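Local coordinates for UDP-glucose 4-epimerase (Campylobacter jejuni subsp. jejuni serotype O:2, PDB 7K3P), which catalyses the NAD-dependent interconversion of UDP-glucose and UDP-galactose, and probably also that of the corresponding N-acetylhexosamine sugar nucleotides, at residues M112-N117 against R164-S169; I98-S103 against P158-G163. The protein carries 2 engineered substitutions. All blocks are in the same frame, centred on the assembly; numbering follows the deposited sequence.

Contact 1 of 2, residues M112-N117 against R164-S169; sequences MNNTVN and RSKLMS. With NAD (nicotinamide-adenine-dinucleotide), chain C.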
loop_
_atom_site.group_PDB
_atom_site.type_symbol
_atom_site.label_atom_id
_atom_site.label_comp_id
_atom_site.label_asym_id
_atom_site.label_seq_id
_atom_site.Cartn_x
_atom_site.Cartn_y
_atom_site.Cartn_z
ATOM N N MET A 112 -6.239 -5.072 -5.683
ATOM C CA MET A 112 -5.714 -6.097 -6.589
ATOM C C MET A 112 -5.351 -5.504 -7.951
ATOM O O MET A 112 -4.239 -5.685 -8.424
ATOM C CB MET A 112 -6.710 -7.253 -6.778
ATOM C CG MET A 112 -6.883 -8.119 -5.532
ATOM S SD MET A 112 -5.381 -8.971 -4.991
ATOM C CE MET A 112 -5.229 -10.231 -6.258
ATOM N N ASN A 113 -6.285 -4.802 -8.579
ATOM C CA ASN A 113 -6.064 -4.378 -9.953
ATOM C C ASN A 113 -5.138 -3.164 -10.043
ATOM O O ASN A 113 -4.414 -2.981 -11.026
ATOM C CB ASN A 113 -7.383 -4.096 -10.668
ATOM C CG ASN A 113 -7.232 -4.131 -12.186
ATOM O OD1 ASN A 113 -6.581 -5.029 -12.736
ATOM N ND2 ASN A 113 -7.815 -3.147 -12.866
ATOM N N ASN A 114 -5.140 -2.351 -8.999
ATOM C CA ASN A 114 -4.252 -1.198 -8.965
ATOM C C ASN A 114 -2.940 -1.503 -8.236
ATOM O O ASN A 114 -1.918 -1.732 -8.872
ATOM C CB ASN A 114 -4.991 0.005 -8.370
ATOM C CG ASN A 114 -6.188 0.415 -9.208
ATOM O OD1 ASN A 114 -6.428 -0.141 -10.288
ATOM N ND2 ASN A 114 -6.944 1.400 -8.728
ATOM N N THR A 115 -2.975 -1.555 -6.911
ATOM C CA THR A 115 -1.753 -1.705 -6.117
ATOM C C THR A 115 -0.963 -2.996 -6.380
ATOM O O THR A 115 0.266 -2.974 -6.526
ATOM C CB THR A 115 -2.086 -1.640 -4.625
ATOM O OG1 THR A 115 -2.967 -0.522 -4.389
ATOM C CG2 THR A 115 -0.833 -1.497 -3.808
ATOM N N VAL A 116 -1.658 -4.127 -6.413
ATOM C CA VAL A 116 -0.976 -5.406 -6.606
ATOM C C VAL A 116 -0.374 -5.525 -8.006
ATOM O O VAL A 116 0.799 -5.852 -8.148
ATOM C CB VAL A 116 -1.906 -6.601 -6.299
ATOM C CG1 VAL A 116 -1.327 -7.898 -6.856
ATOM C CG2 VAL A 116 -2.117 -6.725 -4.793
ATOM N N ASN A 117 -1.175 -5.274 -9.034
ATOM C CA ASN A 117 -0.682 -5.388 -10.403
ATOM C C ASN A 117 0.448 -4.407 -10.646
ATOM O O ASN A 117 1.424 -4.713 -11.345
ATOM C CB ASN A 117 -1.808 -5.155 -11.420
ATOM C CG ASN A 117 -2.727 -6.355 -11.539
ATOM O OD1 ASN A 117 -2.401 -7.410 -11.031
ATOM N ND2 ASN A 117 -3.876 -6.194 -12.200
ATOM N N ARG A 164 -6.349 5.418 -1.866
ATOM C CA ARG A 164 -5.323 4.676 -1.139
ATOM C C ARG A 164 -4.552 3.731 -2.051
ATOM O O ARG A 164 -3.338 3.577 -1.900
ATOM C CB ARG A 164 -5.933 3.880 0.033
ATOM C CG ARG A 164 -6.323 4.744 1.225
ATOM C CD ARG A 164 -6.798 3.935 2.416
ATOM N NE ARG A 164 -8.218 3.616 2.330
ATOM C CZ ARG A 164 -9.193 4.450 2.698
ATOM N NH1 ARG A 164 -8.881 5.653 3.161
ATOM N NH2 ARG A 164 -10.475 4.090 2.598
ATOM N N SER A 165 -5.256 3.082 -2.980
ATOM C CA SER A 165 -4.621 2.084 -3.845
ATOM C C SER A 165 -3.583 2.739 -4.755
ATOM O O SER A 165 -2.573 2.127 -5.101
ATOM C CB SER A 165 -5.658 1.308 -4.680
ATOM O OG SER A 165 -6.184 2.074 -5.750
ATOM N N LYS A 166 -3.843 3.984 -5.142
ATOM C CA LYS A 166 -2.918 4.743 -5.977
ATOM C C LYS A 166 -1.736 5.277 -5.173
ATOM O O LYS A 166 -0.592 5.221 -5.626
ATOM C CB LYS A 166 -3.670 5.872 -6.688
ATOM C CG LYS A 166 -4.581 5.372 -7.815
ATOM C CD LYS A 166 -3.740 4.889 -9.014
ATOM C CE LYS A 166 -4.580 4.824 -10.266
ATOM N NZ LYS A 166 -3.746 4.445 -11.448
ATOM N N LEU A 167 -2.007 5.776 -3.969
ATOM C CA LEU A 167 -0.953 6.290 -3.090
ATOM C C LEU A 167 0.031 5.187 -2.709
ATOM O O LEU A 167 1.242 5.412 -2.627
ATOM C CB LEU A 167 -1.575 6.845 -1.803
ATOM C CG LEU A 167 -0.560 7.316 -0.757
ATOM C CD1 LEU A 167 0.372 8.355 -1.379
ATOM C CD2 LEU A 167 -1.282 7.886 0.477
ATOM N N MET A 168 -0.494 3.992 -2.443
ATOM C CA MET A 168 0.372 2.864 -2.162
ATOM C C MET A 168 1.341 2.602 -3.320
ATOM O O MET A 168 2.527 2.354 -3.091
ATOM C CB MET A 168 -0.459 1.620 -1.867
ATOM C CG MET A 168 -1.191 1.674 -0.517
ATOM S SD MET A 168 -2.133 0.150 -0.272
ATOM C CE MET A 168 -2.991 0.561 1.254
ATOM N N SER A 169 0.849 2.659 -4.556
ATOM C CA SER A 169 1.747 2.467 -5.705
ATOM C C SER A 169 2.782 3.588 -5.804
ATOM O O SER A 169 3.941 3.328 -6.137
ATOM C CB SER A 169 0.991 2.296 -7.026
ATOM O OG SER A 169 0.345 1.037 -7.068
HETATM P PA NAD C . -9.755 3.563 -18.655
HETATM O O1A NAD C . -10.625 2.532 -17.979
HETATM O O2A NAD C . -10.396 4.058 -19.920
HETATM O O5B NAD C . -8.357 2.948 -19.054
HETATM C C5B NAD C . -7.895 1.843 -18.333
HETATM C C4B NAD C . -7.353 0.837 -19.270
HETATM O O4B NAD C . -6.566 -0.115 -18.614
HETATM C C3B NAD C . -8.501 0.076 -20.004
HETATM O O3B NAD C . -8.443 0.047 -21.480
HETATM C C2B NAD C . -8.530 -1.293 -19.283
HETATM O O2B NAD C . -8.976 -2.311 -20.072
HETATM C C1B NAD C . -7.084 -1.412 -18.923
HETATM N N9A NAD C . -6.853 -2.358 -17.820
HETATM C C8A NAD C . -7.427 -2.331 -16.599
HETATM N N7A NAD C . -6.997 -3.363 -15.857
HETATM C C5A NAD C . -6.130 -4.088 -16.575
HETATM C C6A NAD C . -5.384 -5.253 -16.335
HETATM N N6A NAD C . -5.466 -5.909 -15.051
HETATM N N1A NAD C . -4.568 -5.740 -17.291
HETATM C C2A NAD C . -4.460 -5.154 -18.496
HETATM N N3A NAD C . -5.186 -4.022 -18.780
HETATM C C4A NAD C . -6.016 -3.472 -17.847
HETATM O O3 NAD C . -9.517 4.748 -17.621
HETATM P PN NAD C . -8.889 6.140 -18.014
HETATM O O1N NAD C . -8.279 6.079 -19.403
HETATM O O2N NAD C . -9.984 7.162 -17.965
HETATM O O5D NAD C . -7.776 6.483 -16.944
HETATM C C5D NAD C . -6.517 5.865 -17.071
HETATM C C4D NAD C . -5.628 6.163 -15.875
HETATM O O4D NAD C . -5.639 7.538 -15.559
HETATM C C3D NAD C . -5.954 5.346 -14.629
HETATM O O3D NAD C . -4.790 4.986 -14.000
HETATM C C2D NAD C . -6.657 6.269 -13.727
HETATM O O2D NAD C . -6.543 5.951 -12.390
HETATM C C1D NAD C . -6.017 7.624 -14.132
HETATM N N1N NAD C . -6.877 8.860 -13.832
HETATM C C2N NAD C . -8.016 9.000 -14.600
HETATM C C3N NAD C . -8.843 10.099 -14.389
HETATM C C7N NAD C . -10.090 10.263 -15.219
HETATM O O7N NAD C . -10.415 9.440 -16.061
HETATM N N7N NAD C . -10.912 11.406 -15.001
HETATM C C4N NAD C . -8.509 11.034 -13.428
HETATM C C5N NAD C . -7.370 10.884 -12.669
HETATM C C6N NAD C . -6.528 9.781 -12.865
HETATM O O HOH W 1 2.821 -0.691 -6.428
#
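T115 lies against S165 where two nearly parallel helices meet, their local axes 8.2 Å apart at an angle of 13°. The T115 side chain parts at CB. One branch ends in OG1, which donates to S165 O at 2.8 Å. The hydroxyl comes in from the side, in the carbonyl plane and on a lone pair, with a C=O...O angle of 107°. The other branch, CG2, lies anti to the backbone N and reaches M168 CB at 3.7 Å. T115 thus gives S165 its polar arm and M168 its methyl.

The residue before it, N114, donates through ND2 to S165 OG at 3.1 Å, with the hydroxyl close to the amide plane. S165 OG also bonds to Y162 O, and N114 OD1 takes S97 N, so both ends of the amide are held and its rotation is fixed. A water bonds to S169 OG and weakly to T115 O.

Both segments reach the cofactor. N113 accepts from NAD N6A through OD1 and donates to N7A through ND2, reading the adenine edge. K166 bends at chi2 (-71°), and its NZ donates to NAD O3D at 2.8 Å and also bonds S136 O.

The pair packs within the Rossmann-type NAD-binding domain. K166 and S169 touch strand 132-136, V116 touches helix 76-86, and M168 packs on E171 of the second subunit.

Contact 2 of 2, residues I98-S103 against P158-G163; sequences IEVFES and PINPYG. With NAD (nicotinamide-adenine-dinucleotide), chain C.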
loop_
_atom_site.group_PDB
_atom_site.type_symbol
_atom_site.label_atom_id
_atom_site.label_comp_id
_atom_site.label_asym_id
_atom_site.label_seq_id
_atom_site.Cartn_x
_atom_site.Cartn_y
_atom_site.Cartn_z
ATOM N N ILE A 98 -10.850 2.700 -11.822
ATOM C CA ILE A 98 -10.789 4.152 -11.610
ATOM C C ILE A 98 -12.001 4.819 -10.935
ATOM O O ILE A 98 -12.062 6.044 -10.887
ATOM C CB ILE A 98 -10.546 4.891 -12.946
ATOM C CG1 ILE A 98 -11.843 4.917 -13.773
ATOM C CG2 ILE A 98 -9.371 4.245 -13.710
ATOM C CD1 ILE A 98 -11.764 5.703 -15.084
ATOM N N GLU A 99 -12.947 4.034 -10.425
ATOM C CA GLU A 99 -14.200 4.588 -9.890
ATOM C C GLU A 99 -14.243 4.579 -8.360
ATOM O O GLU A 99 -14.378 3.511 -7.735
ATOM C CB GLU A 99 -15.411 3.813 -10.438
ATOM C CG GLU A 99 -15.327 3.523 -11.937
ATOM C CD GLU A 99 -16.615 3.812 -12.684
ATOM O OE1 GLU A 99 -17.397 4.674 -12.231
ATOM O OE2 GLU A 99 -16.844 3.175 -13.735
ATOM N N VAL A 100 -14.137 5.770 -7.774
ATOM C CA VAL A 100 -14.221 5.951 -6.327
ATOM C C VAL A 100 -15.413 5.198 -5.727
ATOM O O VAL A 100 -15.251 4.401 -4.803
ATOM C CB VAL A 100 -14.281 7.448 -5.954
ATOM C CG1 VAL A 100 -14.856 7.652 -4.542
ATOM C CG2 VAL A 100 -12.895 8.090 -6.067
ATOM N N PHE A 101 -16.604 5.427 -6.274
ATOM C CA PHE A 101 -17.805 4.796 -5.729
ATOM C C PHE A 101 -17.706 3.269 -5.702
ATOM O O PHE A 101 -18.106 2.632 -4.723
ATOM C CB PHE A 101 -19.062 5.241 -6.486
ATOM C CG PHE A 101 -20.348 4.831 -5.809
ATOM C CD1 PHE A 101 -20.840 3.532 -5.938
ATOM C CD2 PHE A 101 -21.055 5.741 -5.034
ATOM C CE1 PHE A 101 -22.022 3.152 -5.307
ATOM C CE2 PHE A 101 -22.239 5.369 -4.406
ATOM C CZ PHE A 101 -22.721 4.071 -4.541
ATOM N N GLU A 102 -17.179 2.679 -6.774
ATOM C CA GLU A 102 -17.040 1.228 -6.824
ATOM C C GLU A 102 -16.024 0.753 -5.789
ATOM O O GLU A 102 -16.181 -0.323 -5.214
ATOM C CB GLU A 102 -16.630 0.752 -8.225
ATOM C CG GLU A 102 -16.606 -0.774 -8.380
ATOM C CD GLU A 102 -15.906 -1.240 -9.664
ATOM O OE1 GLU A 102 -15.117 -0.456 -10.253
ATOM O OE2 GLU A 102 -16.144 -2.395 -10.073
ATOM N N SER A 103 -14.987 1.554 -5.546
ATOM C CA SER A 103 -13.908 1.137 -4.641
ATOM C C SER A 103 -14.383 1.071 -3.194
ATOM O O SER A 103 -13.889 0.258 -2.402
ATOM C CB SER A 103 -12.688 2.066 -4.750
ATOM O OG SER A 103 -12.911 3.317 -4.106
ATOM N N PRO A 158 -5.658 10.102 1.414
ATOM C CA PRO A 158 -6.839 9.644 0.669
ATOM C C PRO A 158 -7.954 9.158 1.599
ATOM O O PRO A 158 -7.681 8.658 2.695
ATOM C CB PRO A 158 -6.302 8.476 -0.170
ATOM C CG PRO A 158 -5.024 8.029 0.541
ATOM C CD PRO A 158 -4.468 9.259 1.195
ATOM N N ILE A 159 -9.198 9.274 1.141
ATOM C CA ILE A 159 -10.350 8.944 1.970
ATOM C C ILE A 159 -11.183 7.815 1.369
ATOM O O ILE A 159 -12.284 7.538 1.836
ATOM C CB ILE A 159 -11.259 10.172 2.189
ATOM C CG1 ILE A 159 -11.804 10.676 0.850
ATOM C CG2 ILE A 159 -10.491 11.275 2.899
ATOM C CD1 ILE A 159 -12.822 11.814 0.986
ATOM N N ASN A 160 -10.673 7.172 0.324
ATOM C CA ASN A 160 -11.344 5.996 -0.214
ATOM C C ASN A 160 -10.322 4.990 -0.724
ATOM O O ASN A 160 -9.148 5.324 -0.869
ATOM C CB ASN A 160 -12.334 6.384 -1.309
ATOM C CG ASN A 160 -11.696 7.230 -2.384
ATOM O OD1 ASN A 160 -10.875 6.735 -3.170
ATOM N ND2 ASN A 160 -12.062 8.518 -2.427
ATOM N N PRO A 161 -10.757 3.742 -0.964
ATOM C CA PRO A 161 -9.785 2.716 -1.354
ATOM C C PRO A 161 -9.144 3.008 -2.715
ATOM O O PRO A 161 -7.981 2.639 -2.904
ATOM C CB PRO A 161 -10.626 1.432 -1.394
ATOM C CG PRO A 161 -11.818 1.728 -0.442
ATOM C CD PRO A 161 -12.102 3.185 -0.709
ATOM N N TYR A 162 -9.867 3.643 -3.639
ATOM C CA TYR A 162 -9.249 4.020 -4.906
ATOM C C TYR A 162 -8.055 4.934 -4.644
ATOM O O TYR A 162 -6.945 4.673 -5.116
ATOM C CB TYR A 162 -10.246 4.705 -5.846
ATOM C CG TYR A 162 -9.593 5.380 -7.055
ATOM C CD1 TYR A 162 -8.980 4.626 -8.058
ATOM C CD2 TYR A 162 -9.590 6.768 -7.186
ATOM C CE1 TYR A 162 -8.383 5.233 -9.156
ATOM C CE2 TYR A 162 -8.999 7.385 -8.283
ATOM C CZ TYR A 162 -8.405 6.613 -9.264
ATOM O OH TYR A 162 -7.838 7.234 -10.345
ATOM N N GLY A 163 -8.276 6.003 -3.880
ATOM C CA GLY A 163 -7.198 6.930 -3.563
ATOM C C GLY A 163 -6.034 6.275 -2.835
ATOM O O GLY A 163 -4.862 6.552 -3.137
HETATM P PA NAD C . -9.755 3.563 -18.655
HETATM O O1A NAD C . -10.625 2.532 -17.979
HETATM O O2A NAD C . -10.396 4.058 -19.920
HETATM O O5B NAD C . -8.357 2.948 -19.054
HETATM C C5B NAD C . -7.895 1.843 -18.333
HETATM C C4B NAD C . -7.353 0.837 -19.270
HETATM O O4B NAD C . -6.566 -0.115 -18.614
HETATM C C3B NAD C . -8.501 0.076 -20.004
HETATM O O3B NAD C . -8.443 0.047 -21.480
HETATM C C2B NAD C . -8.530 -1.293 -19.283
HETATM O O2B NAD C . -8.976 -2.311 -20.072
HETATM C C1B NAD C . -7.084 -1.412 -18.923
HETATM N N9A NAD C . -6.853 -2.358 -17.820
HETATM C C8A NAD C . -7.427 -2.331 -16.599
HETATM N N7A NAD C . -6.997 -3.363 -15.857
HETATM C C5A NAD C . -6.130 -4.088 -16.575
HETATM C C6A NAD C . -5.384 -5.253 -16.335
HETATM N N6A NAD C . -5.466 -5.909 -15.051
HETATM N N1A NAD C . -4.568 -5.740 -17.291
HETATM C C2A NAD C . -4.460 -5.154 -18.496
HETATM N N3A NAD C . -5.186 -4.022 -18.780
HETATM C C4A NAD C . -6.016 -3.472 -17.847
HETATM O O3 NAD C . -9.517 4.748 -17.621
HETATM P PN NAD C . -8.889 6.140 -18.014
HETATM O O1N NAD C . -8.279 6.079 -19.403
HETATM O O2N NAD C . -9.984 7.162 -17.965
HETATM O O5D NAD C . -7.776 6.483 -16.944
HETATM C C5D NAD C . -6.517 5.865 -17.071
HETATM C C4D NAD C . -5.628 6.163 -15.875
HETATM O O4D NAD C . -5.639 7.538 -15.559
HETATM C C3D NAD C . -5.954 5.346 -14.629
HETATM O O3D NAD C . -4.790 4.986 -14.000
HETATM C C2D NAD C . -6.657 6.269 -13.727
HETATM O O2D NAD C . -6.543 5.951 -12.390
HETATM C C1D NAD C . -6.017 7.624 -14.132
HETATM N N1N NAD C . -6.877 8.860 -13.832
HETATM C C2N NAD C . -8.016 9.000 -14.600
HETATM C C3N NAD C . -8.843 10.099 -14.389
HETATM C C7N NAD C . -10.090 10.263 -15.219
HETATM O O7N NAD C . -10.415 9.440 -16.061
HETATM N N7N NAD C . -10.912 11.406 -15.001
HETATM C C4N NAD C . -8.509 11.034 -13.428
HETATM C C5N NAD C . -7.370 10.884 -12.669
HETATM C C6N NAD C . -6.528 9.781 -12.865
#
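S103 and Y162 mark the closest backbone approach, with their CA atoms 5.5 Å apart. Each segment runs from loop into the first turn of a helix, 100-105 in one case and 161-179 in the other. E99 and N160 hold the two N-cap positions. N160 makes a true side-chain cap: its OD1 accepts from G163 N at 2.8 Å, with an N-H...O angle of 167°.

S103 OG links the two turns. It donates to V100 O, one turn back in its own helix, at 2.7 Å and on a lone pair in the carbonyl plane. It also accepts a weak, bent bond from Y162 N at 3.1 Å. With chi1 at 75°, OG sits between the backbone N and the carbonyl carbon, which lets it serve both. P161 lies beside this bridge and sets its ring CG against S103 O. P161 also packs on D175 of the second subunit.

V100 splits its two methyls: CG1 meets N160 ND2 at 3.6 Å and CG2 meets the Y162 ring at CD2. The V100 side chain crosses each at about a right angle.

Y162 carries the largest share of the contact. Its CG is anti to the backbone N (chi1 168°), which sends the ring past I98. I98 O stands 4.0 Å above the ring plane, over its centre. I98 CG2 packs on the NAD ribose at C2D. The phenol ends at the same sugar: Y162 OH and NAD O2D share a hydrogen bond of 2.7 Å, with O2D at the ring edge.

Y162 and K166 have the YxxxK spacing of the short-chain dehydrogenase/reductase superfamily. The cap and weak serine bond hold the helix start, and I98 and V100 pack on the ring. Together they probably help aim the phenol at the ribose, consistent with the acid-base role of the equivalent tyrosine in related epimerases.

How the contacts relate
Both contacts are buried, and both draw on helix 161-179, but at different points. Contact 2 takes its first turn and the loop before it; contact 1 takes the turns that follow. Their partners, helices 100-105 and 107-127, are also consecutive in the chain. Contact 1 is helix-on-helix packing, buried and beside the second subunit, bonded mainly through small polar side chains. Contact 2 joins two helix starts, with more apolar packing and its V100 nearer the surface. The contacts touch where N114 ND2 lies 3.9 Å from Y162 CD1. Both reach NAD: contact 1 holds adenine and one hydroxyl of the nicotinamide ribose, contact 2 that ribose's other hydroxyl.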